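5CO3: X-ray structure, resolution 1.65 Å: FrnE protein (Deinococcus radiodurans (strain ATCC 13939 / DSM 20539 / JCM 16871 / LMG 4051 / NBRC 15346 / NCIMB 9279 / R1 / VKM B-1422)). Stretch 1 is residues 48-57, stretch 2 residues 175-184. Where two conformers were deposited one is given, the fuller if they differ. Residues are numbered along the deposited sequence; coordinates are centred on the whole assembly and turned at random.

Stretch 1 48-57: VWHSFELDPS
Stretch 2 (175-184) AVRYDEAQAQ

Strand 48-51 of FrnE, which begins earlier in the chain, runs into a loop (52-57) and lies across helix 175-184, part of a longer helix; their N-to-C directions are at 91° and the axes approach to 6.9 Å. Strand residues have phi/psi near -74 to -126/117 to 145, helix residues near -60/-40, with i to i-4 backbone hydrogen bonds such as A183 N to D179 O at 3.1 Å. The register is set by two CA-CA pairs, S51 with D179 and F52 with E180, each at 5.3 Å. The contact buries 466 Å², with S51, D179 and E180 covering the largest shares.

S51 (chi1 -51°, m) is buried and directs its CA-to-CB bond toward the helix; its small side chain allows close approach, with S51 CB 3.7 Å from V176 CG1 (V176 chi1 t). D179 points toward the strand with chi1 -98°, between wells, and chi2 -14°, and its carboxylate is divided between two donors. D179 OD2 accepts from backbone S51 N at 2.9 Å and 171°, while D179 OD1 accepts from H50 ND1 at 2.8 Å and 165°. H50 (chi1 -64°, m; chi2 -94°) presents its ring edge, so the acceptor lies near the ring plane. Water 1 donates both to W49 O (2.7 Å) and to D179 OD2 (2.8 Å), extending the aspartate's hold to W49, whose CA-to-CB bond points away. S51 O, in contrast, is buried without a polar partner, packed 3.5 Å from E180 CG.

E180 (m, t, chi3 -17°) leaves the helix sideways, but its end comes nearer the loop. There E53 (chi1 -85°, m; chi2 176°, t; chi3 92°) points toward the helix, and E53 OE2 lies 2.6 Å from E180 OE2, a separation suggesting that one acid group is protonated. R177 offsets the acidic pair: its CA-to-CB bond points away, yet chi angles m, m, t, -132° bring the guanidinium back. R177 NH1 forms salt bridges to E180 OE1 at 2.9 Å and to E53 OE2 at 2.8 Å, the latter with a weak hydrogen bond (127°) at the guanidinium edge. Water 2 accepts from R177 NH2 (2.9 Å) and donates to E53 OE1 and P56 O (both 2.7 Å), tying the turn to this cluster.

F52 (chi1 -169°, t; chi2 -81°) starts away from the helix, but its ring edge still meets the small A183 side chain, F52 CD2 to A183 CB 3.8 Å, adding an apolar contact.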

# COMPACT_ATOMS: atom_id res chain seq x y z
N VAL A 48 -5.97 -6.65 -1.35
CA VAL A 48 -6.72 -5.45 -1.75
C VAL A 48 -6.01 -4.22 -1.20
O VAL A 48 -5.90 -4.06 0.02
CB VAL A 48 -8.17 -5.49 -1.23
CG1 VAL A 48 -8.90 -4.17 -1.52
CG2 VAL A 48 -8.92 -6.66 -1.83
N TRP A 49 -5.54 -3.35 -2.09
CA TRP A 49 -4.91 -2.12 -1.63
C TRP A 49 -5.99 -1.09 -1.33
O TRP A 49 -7.04 -1.04 -1.98
CB TRP A 49 -3.90 -1.59 -2.67
CG TRP A 49 -2.69 -2.49 -2.82
CD1 TRP A 49 -2.55 -3.53 -3.70
CD2 TRP A 49 -1.48 -2.46 -2.04
NE1 TRP A 49 -1.32 -4.14 -3.52
CE2 TRP A 49 -0.65 -3.50 -2.51
CE3 TRP A 49 -1.02 -1.65 -1.00
CZ2 TRP A 49 0.62 -3.76 -1.96
CZ3 TRP A 49 0.24 -1.90 -0.46
CH2 TRP A 49 1.04 -2.95 -0.94
N HIS A 50 -5.74 -0.29 -0.29
CA HIS A 50 -6.64 0.78 0.10
C HIS A 50 -5.86 2.08 0.17
O HIS A 50 -4.69 2.09 0.55
CB HIS A 50 -7.31 0.50 1.44
CG HIS A 50 -8.19 -0.71 1.43
ND1 HIS A 50 -9.55 -0.63 1.20
CD2 HIS A 50 -7.91 -2.02 1.62
CE1 HIS A 50 -10.07 -1.85 1.25
NE2 HIS A 50 -9.10 -2.70 1.50
N SER A 51 -6.53 3.16 -0.20
CA SER A 51 -5.91 4.48 -0.24
C SER A 51 -5.70 5.06 1.15
O SER A 51 -6.57 4.97 2.01
CB SER A 51 -6.76 5.44 -1.07
OG SER A 51 -7.06 4.89 -2.33
N PHE A 52 -4.54 5.67 1.33
CA PHE A 52 -4.23 6.41 2.54
C PHE A 52 -3.37 7.58 2.12
O PHE A 52 -2.45 7.42 1.31
CB PHE A 52 -3.51 5.53 3.56
CG PHE A 52 -3.40 6.15 4.93
CD1 PHE A 52 -2.40 7.07 5.20
CD2 PHE A 52 -4.26 5.79 5.95
CE1 PHE A 52 -2.28 7.63 6.46
CE2 PHE A 52 -4.14 6.34 7.21
CZ PHE A 52 -3.15 7.27 7.46
N GLU A 53 -3.68 8.77 2.64
CA GLU A 53 -2.88 9.95 2.38
C GLU A 53 -2.28 10.45 3.68
O GLU A 53 -3.01 10.80 4.61
CB GLU A 53 -3.73 11.06 1.74
CG GLU A 53 -3.83 10.94 0.22
CD GLU A 53 -4.75 11.99 -0.39
OE1 GLU A 53 -4.27 13.08 -0.78
OE2 GLU A 53 -5.97 11.72 -0.47
N LEU A 54 -0.95 10.48 3.74
CA LEU A 54 -0.27 11.06 4.89
C LEU A 54 -0.73 12.49 5.12
O LEU A 54 -0.90 12.91 6.25
CB LEU A 54 1.24 11.05 4.69
CG LEU A 54 1.89 9.68 4.52
CD1 LEU A 54 3.38 9.86 4.29
CD2 LEU A 54 1.60 8.81 5.73
N ASP A 55 -0.93 13.22 4.03
CA ASP A 55 -1.34 14.62 4.12
C ASP A 55 -2.31 14.96 2.99
O ASP A 55 -1.90 15.42 1.93
CB ASP A 55 -0.12 15.53 4.06
CG ASP A 55 -0.46 17.01 4.25
OD1 ASP A 55 -1.61 17.35 4.64
OD2 ASP A 55 0.44 17.84 4.01
N PRO A 56 -3.61 14.73 3.23
CA PRO A 56 -4.66 14.97 2.24
C PRO A 56 -4.73 16.44 1.82
O PRO A 56 -5.15 16.74 0.71
CB PRO A 56 -5.95 14.56 2.98
CG PRO A 56 -5.49 13.74 4.15
CD PRO A 56 -4.15 14.27 4.52
N SER A 57 -4.29 17.34 2.69
CA SER A 57 -4.34 18.76 2.39
C SER A 57 -3.04 19.27 1.78
O SER A 57 -2.83 20.47 1.68
CB SER A 57 -4.65 19.55 3.66
OG SER A 57 -3.59 19.44 4.59
N ALA A 175 -14.19 7.06 -4.10
CA ALA A 175 -13.71 5.76 -3.65
C ALA A 175 -12.45 5.93 -2.79
O ALA A 175 -12.25 5.21 -1.82
CB ALA A 175 -13.43 4.84 -4.83
N VAL A 176 -11.61 6.90 -3.14
CA VAL A 176 -10.38 7.14 -2.39
C VAL A 176 -10.70 7.70 -1.01
O VAL A 176 -10.14 7.27 -0.00
CB VAL A 176 -9.42 8.09 -3.16
CG1 VAL A 176 -8.28 8.60 -2.26
CG2 VAL A 176 -8.85 7.39 -4.40
N ARG A 177 -11.63 8.67 -0.96
CA ARG A 177 -12.02 9.28 0.30
C ARG A 177 -12.67 8.26 1.24
O ARG A 177 -12.51 8.33 2.46
CB ARG A 177 -12.97 10.46 0.06
CG ARG A 177 -12.31 11.63 -0.64
CD ARG A 177 -11.25 12.27 0.25
NE ARG A 177 -10.68 13.45 -0.40
CZ ARG A 177 -9.38 13.71 -0.50
NH1 ARG A 177 -8.48 12.87 0.00
NH2 ARG A 177 -8.98 14.82 -1.11
N TYR A 178 -13.40 7.30 0.66
CA TYR A 178 -14.06 6.28 1.46
C TYR A 178 -13.02 5.36 2.09
O TYR A 178 -13.14 4.97 3.25
CB TYR A 178 -15.05 5.48 0.62
CG TYR A 178 -16.36 6.21 0.38
CD1 TYR A 178 -16.62 7.43 1.01
CD2 TYR A 178 -17.33 5.69 -0.45
CE1 TYR A 178 -17.81 8.10 0.81
CE2 TYR A 178 -18.53 6.36 -0.66
CZ TYR A 178 -18.76 7.56 -0.03
OH TYR A 178 -19.94 8.24 -0.24
N ASP A 179 -11.99 5.03 1.31
CA ASP A 179 -10.85 4.26 1.80
C ASP A 179 -10.19 4.92 3.01
O ASP A 179 -9.88 4.26 4.01
CB ASP A 179 -9.80 4.11 0.70
CG ASP A 179 -9.89 2.78 -0.01
OD1 ASP A 179 -10.57 1.87 0.51
OD2 ASP A 179 -9.26 2.65 -1.07
N GLU A 180 -9.97 6.22 2.91
CA GLU A 180 -9.31 6.97 3.96
C GLU A 180 -10.18 7.10 5.20
O GLU A 180 -9.68 7.04 6.33
CB GLU A 180 -8.90 8.34 3.42
CG GLU A 180 -7.92 8.23 2.27
CD GLU A 180 -7.70 9.52 1.51
OE1 GLU A 180 -8.51 10.45 1.62
OE2 GLU A 180 -6.70 9.58 0.77
N ALA A 181 -11.47 7.30 4.99
CA ALA A 181 -12.43 7.34 6.08
C ALA A 181 -12.43 6.00 6.82
O ALA A 181 -12.45 5.96 8.05
CB ALA A 181 -13.82 7.67 5.56
N GLN A 182 -12.38 4.91 6.06
CA GLN A 182 -12.40 3.59 6.68
C GLN A 182 -11.16 3.38 7.56
O GLN A 182 -11.27 2.83 8.66
CB GLN A 182 -12.49 2.50 5.61
CG GLN A 182 -12.76 1.13 6.20
CD GLN A 182 -12.93 0.05 5.15
OE1 GLN A 182 -12.69 0.28 3.96
NE2 GLN A 182 -13.35 -1.14 5.58
N ALA A 183 -10.00 3.84 7.08
CA ALA A 183 -8.77 3.77 7.88
C ALA A 183 -8.94 4.56 9.17
O ALA A 183 -8.61 4.09 10.26
CB ALA A 183 -7.58 4.29 7.08
N GLN A 184 -9.48 5.77 9.04
CA GLN A 184 -9.72 6.63 10.19
C GLN A 184 -10.65 5.94 11.19
O GLN A 184 -10.37 5.92 12.39
CB GLN A 184 -10.31 7.97 9.74
CG GLN A 184 -10.15 9.08 10.76
CD GLN A 184 -10.14 10.45 10.11
OE1 GLN A 184 -10.37 10.58 8.91
NE2 GLN A 184 -9.87 11.48 10.91
O HOH W 1 -9.47 0.14 -2.38
O HOH W 2 -6.12 15.04 -1.18